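Endoglucanase (Clostridium thermocellum, PDB 2E4T) probably cleaves internal beta-1,4-glucosidic bonds of cellulose and xyloglucan, with this chain forming the family 44 glycoside hydrolase domain of a larger multidomain enzyme. Local coordinates at residues V102-I107 / E226-A231; T39-G44 / T91-K96. All coordinates share one frame; numbering follows the deposited sequence.

Contact 1: V102-I107 / E226-A231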
loop_
_atom_site.group_PDB
_atom_site.type_symbol
_atom_site.label_atom_id
_atom_site.label_comp_id
_atom_site.label_asym_id
_atom_site.label_seq_id
_atom_site.Cartn_x
_atom_site.Cartn_y
_atom_site.Cartn_z
ATOM N N VAL A 102 -11.617 4.251 10.029
ATOM C CA VAL A 102 -10.529 3.497 9.374
ATOM C C VAL A 102 -9.932 2.522 10.377
ATOM O O VAL A 102 -9.477 2.963 11.440
ATOM C CB VAL A 102 -9.447 4.477 8.887
ATOM C CG1 VAL A 102 -8.258 3.695 8.345
ATOM C CG2 VAL A 102 -10.002 5.390 7.808
ATOM N N PRO A 103 -9.928 1.210 10.084
ATOM C CA PRO A 103 -9.523 0.223 11.106
ATOM C C PRO A 103 -8.049 -0.012 11.186
ATOM O O PRO A 103 -7.633 -0.643 12.150
ATOM C CB PRO A 103 -10.253 -1.038 10.665
ATOM C CG PRO A 103 -10.305 -0.942 9.180
ATOM C CD PRO A 103 -10.601 0.553 8.920
ATOM N N TYR A 104 -7.218 0.487 10.275
ATOM C CA TYR A 104 -5.786 0.228 10.329
ATOM C C TYR A 104 -5.051 1.545 10.136
ATOM O O TYR A 104 -5.197 2.193 9.107
ATOM C CB TYR A 104 -5.336 -0.787 9.243
ATOM C CG TYR A 104 -4.058 -1.496 9.602
ATOM C CD1 TYR A 104 -4.068 -2.851 9.920
ATOM C CD2 TYR A 104 -2.814 -0.824 9.637
ATOM C CE1 TYR A 104 -2.926 -3.525 10.326
ATOM C CE2 TYR A 104 -1.658 -1.498 10.021
ATOM C CZ TYR A 104 -1.720 -2.823 10.397
ATOM O OH TYR A 104 -0.563 -3.418 10.851
ATOM N N THR A 105 -4.191 1.909 11.126
ATOM C CA THR A 105 -3.256 2.997 10.987
ATOM C C THR A 105 -1.848 2.425 11.060
ATOM O O THR A 105 -1.525 1.645 11.973
ATOM C CB THR A 105 -3.459 4.025 12.097
ATOM O OG1 THR A 105 -4.777 4.581 11.950
ATOM C CG2 THR A 105 -2.435 5.159 12.001
ATOM N N LEU A 106 -1.025 2.801 10.068
ATOM C CA LEU A 106 0.374 2.402 9.953
ATOM C C LEU A 106 1.237 3.660 10.113
ATOM O O LEU A 106 1.105 4.604 9.336
ATOM C CB LEU A 106 0.593 1.791 8.558
ATOM C CG LEU A 106 2.039 1.495 8.171
ATOM C CD1 LEU A 106 2.678 0.512 9.148
ATOM C CD2 LEU A 106 2.090 0.917 6.760
ATOM N N ILE A 107 2.048 3.677 11.196
ATOM C CA ILE A 107 2.877 4.841 11.501
ATOM C C ILE A 107 4.348 4.518 11.226
ATOM O O ILE A 107 4.898 3.562 11.775
ATOM C CB ILE A 107 2.686 5.253 12.989
ATOM C CG1 ILE A 107 1.246 5.679 13.258
ATOM C CG2 ILE A 107 3.694 6.335 13.398
ATOM C CD1 ILE A 107 0.696 6.788 12.379
ATOM N N GLU A 226 2.333 -4.718 14.617
ATOM C CA GLU A 226 2.952 -5.352 13.449
ATOM C C GLU A 226 4.060 -4.465 12.915
ATOM O O GLU A 226 3.845 -3.250 12.739
ATOM C CB GLU A 226 1.884 -5.592 12.376
ATOM C CG GLU A 226 0.981 -6.725 12.784
ATOM C CD GLU A 226 -0.129 -7.027 11.790
ATOM O OE1 GLU A 226 -0.750 -6.094 11.237
ATOM O OE2 GLU A 226 -0.382 -8.211 11.553
ATOM N N ILE A 227 5.198 -5.092 12.625
ATOM C CA ILE A 227 6.339 -4.385 12.038
ATOM C C ILE A 227 6.393 -4.657 10.550
ATOM O O ILE A 227 6.375 -5.811 10.076
ATOM C CB ILE A 227 7.655 -4.863 12.749
ATOM C CG1 ILE A 227 7.704 -4.328 14.172
ATOM C CG2 ILE A 227 8.878 -4.466 11.920
ATOM C CD1 ILE A 227 8.033 -2.771 14.227
ATOM N N PHE A 228 6.478 -3.536 9.800
ATOM C CA PHE A 228 6.531 -3.513 8.347
ATOM C C PHE A 228 7.929 -3.071 7.899
ATOM O O PHE A 228 8.463 -2.072 8.419
ATOM C CB PHE A 228 5.548 -2.433 7.800
ATOM C CG PHE A 228 4.083 -2.756 7.903
ATOM C CD1 PHE A 228 3.467 -2.986 9.128
ATOM C CD2 PHE A 228 3.301 -2.786 6.748
ATOM C CE1 PHE A 228 2.104 -3.237 9.209
ATOM C CE2 PHE A 228 1.929 -3.017 6.832
ATOM C CZ PHE A 228 1.330 -3.260 8.081
ATOM N N GLY A 229 8.483 -3.764 6.903
ATOM C CA GLY A 229 9.704 -3.297 6.292
ATOM C C GLY A 229 9.982 -4.129 5.058
ATOM O O GLY A 229 9.366 -5.188 4.868
ATOM N N PRO A 230 10.892 -3.653 4.190
ATOM C CA PRO A 230 11.736 -2.475 4.374
ATOM C C PRO A 230 11.237 -1.181 3.733
ATOM O O PRO A 230 11.973 -0.196 3.723
ATOM C CB PRO A 230 13.132 -2.906 3.790
ATOM C CG PRO A 230 12.895 -4.249 3.104
ATOM C CD PRO A 230 11.358 -4.447 3.041
ATOM N N ALA A 231 10.002 -1.196 3.175
ATOM C CA ALA A 231 9.455 0.009 2.504
ATOM C C ALA A 231 10.350 0.391 1.316
ATOM O O ALA A 231 10.676 1.565 1.084
ATOM C CB ALA A 231 9.231 1.166 3.460
#

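Contact 2: T39-G44 / T91-K96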
loop_
_atom_site.group_PDB
_atom_site.type_symbol
_atom_site.label_atom_id
_atom_site.label_comp_id
_atom_site.label_asym_id
_atom_site.label_seq_id
_atom_site.Cartn_x
_atom_site.Cartn_y
_atom_site.Cartn_z
ATOM N N THR A 39 -9.705 1.965 4.049
ATOM C CA THR A 39 -9.692 1.013 5.170
ATOM C C THR A 39 -8.328 0.898 5.841
ATOM O O THR A 39 -8.153 0.125 6.772
ATOM C CB THR A 39 -10.154 -0.359 4.706
ATOM O OG1 THR A 39 -9.219 -0.831 3.732
ATOM C CG2 THR A 39 -11.556 -0.309 4.105
ATOM N N ALA A 40 -7.367 1.721 5.380
ATOM C CA ALA A 40 -6.083 1.833 6.070
ATOM C C ALA A 40 -5.548 3.244 5.733
ATOM O O ALA A 40 -5.802 3.788 4.667
ATOM C CB ALA A 40 -5.070 0.757 5.614
ATOM N N LYS A 41 -4.804 3.792 6.719
ATOM C CA LYS A 41 -4.093 5.049 6.522
ATOM C C LYS A 41 -2.638 4.846 6.915
ATOM O O LYS A 41 -2.350 4.373 8.021
ATOM C CB LYS A 41 -4.704 6.179 7.371
ATOM C CG LYS A 41 -5.986 6.744 6.810
ATOM C CD LYS A 41 -5.876 7.345 5.398
ATOM C CE LYS A 41 -4.815 8.406 5.211
ATOM N NZ LYS A 41 -5.078 9.650 6.016
ATOM N N ARG A 42 -1.736 5.246 6.009
ATOM C CA ARG A 42 -0.295 5.206 6.267
ATOM C C ARG A 42 0.248 6.621 6.407
ATOM O O ARG A 42 0.018 7.465 5.540
ATOM C CB ARG A 42 0.424 4.515 5.095
ATOM C CG ARG A 42 1.957 4.624 5.182
ATOM C CD ARG A 42 2.577 3.761 4.114
ATOM N NE ARG A 42 4.031 3.790 4.053
ATOM C CZ ARG A 42 4.759 4.495 3.197
ATOM N NH1 ARG A 42 4.223 5.426 2.428
ATOM N NH2 ARG A 42 6.075 4.190 3.139
ATOM N N PHE A 43 0.983 6.814 7.536
ATOM C CA PHE A 43 1.814 7.994 7.755
ATOM C C PHE A 43 3.224 7.594 7.335
ATOM O O PHE A 43 3.874 6.825 8.061
ATOM C CB PHE A 43 1.755 8.366 9.245
ATOM C CG PHE A 43 2.704 9.460 9.650
ATOM C CD1 PHE A 43 2.422 10.807 9.333
ATOM C CD2 PHE A 43 3.855 9.177 10.382
ATOM C CE1 PHE A 43 3.289 11.833 9.715
ATOM C CE2 PHE A 43 4.713 10.232 10.818
ATOM C CZ PHE A 43 4.408 11.527 10.475
ATOM N N GLY A 44 3.629 7.984 6.123
ATOM C CA GLY A 44 4.870 7.479 5.582
ATOM C C GLY A 44 5.344 8.365 4.457
ATOM O O GLY A 44 4.803 9.440 4.195
ATOM N N THR A 91 -0.819 11.967 16.345
ATOM C CA THR A 91 -2.106 11.803 16.996
ATOM C C THR A 91 -3.214 12.515 16.202
ATOM O O THR A 91 -4.361 12.006 16.157
ATOM C CB THR A 91 -2.064 12.250 18.458
ATOM O OG1 THR A 91 -1.789 13.668 18.548
ATOM C CG2 THR A 91 -1.022 11.475 19.251
ATOM N N THR A 92 -2.918 13.632 15.527
ATOM C CA THR A 92 -3.933 14.191 14.634
ATOM C C THR A 92 -4.218 13.218 13.486
ATOM O O THR A 92 -5.380 12.981 13.119
ATOM C CB THR A 92 -3.489 15.578 14.069
ATOM O OG1 THR A 92 -3.318 16.469 15.181
ATOM C CG2 THR A 92 -4.497 16.146 13.124
ATOM N N PHE A 93 -3.154 12.612 12.941
ATOM C CA PHE A 93 -3.319 11.694 11.830
ATOM C C PHE A 93 -4.190 10.499 12.245
ATOM O O PHE A 93 -5.142 10.113 11.515
ATOM C CB PHE A 93 -1.908 11.201 11.411
ATOM C CG PHE A 93 -1.911 10.361 10.179
ATOM C CD1 PHE A 93 -1.671 10.930 8.940
ATOM C CD2 PHE A 93 -2.098 8.959 10.246
ATOM C CE1 PHE A 93 -1.684 10.128 7.768
ATOM C CE2 PHE A 93 -2.088 8.169 9.112
ATOM C CZ PHE A 93 -1.898 8.765 7.875
ATOM N N HIS A 94 -3.896 9.897 13.400
ATOM C CA HIS A 94 -4.672 8.768 13.868
ATOM C C HIS A 94 -6.077 9.176 14.303
ATOM O O HIS A 94 -7.058 8.459 14.048
ATOM C CB HIS A 94 -3.917 8.010 14.943
ATOM C CG HIS A 94 -4.580 6.721 15.348
ATOM N ND1 HIS A 94 -4.977 5.746 14.422
ATOM C CD2 HIS A 94 -4.871 6.254 16.591
ATOM C CE1 HIS A 94 -5.483 4.736 15.124
ATOM N NE2 HIS A 94 -5.430 5.018 16.432
ATOM N N ASP A 95 -6.194 10.329 14.977
ATOM C CA ASP A 95 -7.542 10.786 15.366
ATOM C C ASP A 95 -8.411 10.957 14.106
ATOM O O ASP A 95 -9.615 10.595 14.131
ATOM C CB ASP A 95 -7.481 12.119 16.100
ATOM C CG ASP A 95 -6.913 12.051 17.493
ATOM O OD1 ASP A 95 -6.769 10.946 18.055
ATOM O OD2 ASP A 95 -6.691 13.166 18.065
ATOM N N LYS A 96 -7.848 11.536 13.042
ATOM C CA LYS A 96 -8.626 11.696 11.808
ATOM C C LYS A 96 -9.018 10.313 11.270
ATOM O O LYS A 96 -10.200 10.104 10.873
ATOM C CB LYS A 96 -7.834 12.458 10.762
ATOM C CG LYS A 96 -7.830 13.986 10.986
ATOM C CD LYS A 96 -6.978 14.676 9.931
ATOM C CE LYS A 96 -7.238 16.159 9.851
ATOM N NZ LYS A 96 -6.425 16.776 8.751
HETATM O O HOH W 1 -5.329 10.501 8.751
#

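Contact 1: V102-I107 / E226-A231
Tyr104 reaches across to Glu226 and donates a hydrogen bond from OH to Glu226 OE1 at 2.7 Å. OE1 receives it with its anti lone pair, the one turned away from OE2. The carboxylate oxygen lies at the edge of the tyrosine ring, close to the ring plane. CG of Tyr104 stands anti to the backbone N (chi1 -156°), which carries the hydroxyl toward the opposing strand. The same hydroxyl sits at the edge of the Phe228 ring, with Tyr104 OH only 3.1 Å from Phe228 CE1. The two rings meet obliquely, their planes 68° apart.

The tight part of the contact is apolar and buried. Leu106 and Phe228 approach from opposite directions. Leu106 CD1 sits over one face of the phenylalanine, 3.7 Å from the centroid of the Phe228 ring, in a CH-pi contact. Its other methyl, Leu106 CD2, packs less closely, 3.9 Å from Phe228 CE2. Phe228 also touches Val279 and Asp281 of strand 279-284.

The side nearer solvent is at Glu226, which is partly exposed. Its carboxylate is nevertheless well held. OE1 also bonds to the hydroxyl of Tyr387, and OE2 makes a salt bridge with Lys354. These partners fix the rotation of the group and would favour its charged form.

The axes of strands 104-107 and 226-231 come no closer than 8.9 Å and differ in direction by 53°. Strand 180-183 lies between them in the parallel sheet, so the two meet through side chains alone. Tyr104 and Glu226 lie toward the N-terminal end of the parallel sheet. Inward-pointing side chains of parallel strands that fill the space inside the sheet, as Leu106 and Phe228 do here, make up the core of a TIM-like barrel.

Contact 2: T39-G44 / T91-K96
Lys41 NZ is held by an ordered water at 2.9 Å and by a bound glycerol, which probably comes from the crystallisation liquor. The water accepts from Lys41 NZ and donates to Phe93 O at 2.8 Å, bridging strand and helix. It also lies over the centre of one face of the Phe93 ring. Lys41 CB lies 3.7 Å from Phe93 CE2. Bends at chi2, chi3 and chi4 bring the amine back to the same ring, with Lys41 NZ 3.8 Å from Phe93 CZ.

Phe43 takes the opposite face. Its CB stands almost straight above the ring, 3.8 Å from the centroid of Phe93, in a CH-pi contact. The Phe43 ring turns its edge toward that face, with the planes 64° apart. CG of Phe93 is anti to the backbone N (chi1 -174°), which sends the ring from the helix onto the strand. There Phe93 CZ lies 3.3 Å from Arg42 O.

Arg42 points away from the helix, hydrogen-bonds to Asn31 and Asn185 and makes a salt bridge with Glu359. The 91-96 part of helix 88-99 runs nearly antiparallel to strand 40-43, on the outer side of the barrel sheet. Phe93 also touches Ile107 of the neighbouring strand 104-109.

How the contacts relate
The centres of the two contacts are 10 Å apart, on either side of the same barrel wall. Contact 2 closes before contact 1 opens along the chain. Helix 88-99 of contact 2 leads directly into strand 104-109 of contact 1, and that strand lies beside strand 40-43 in the parallel sheet. The strand-helix-strand path from 40-43 through 88-99 to 104-109 is a beta-alpha-beta crossover. Leu106 O and Phe43 N, 2.9 Å apart, join the strands, while Thr105 OG1 and His94 ND1, 2.7 Å apart, join strand to helix. Contact 1 packs the barrel interior and contact 2 its helical coat, within the catalytic domain.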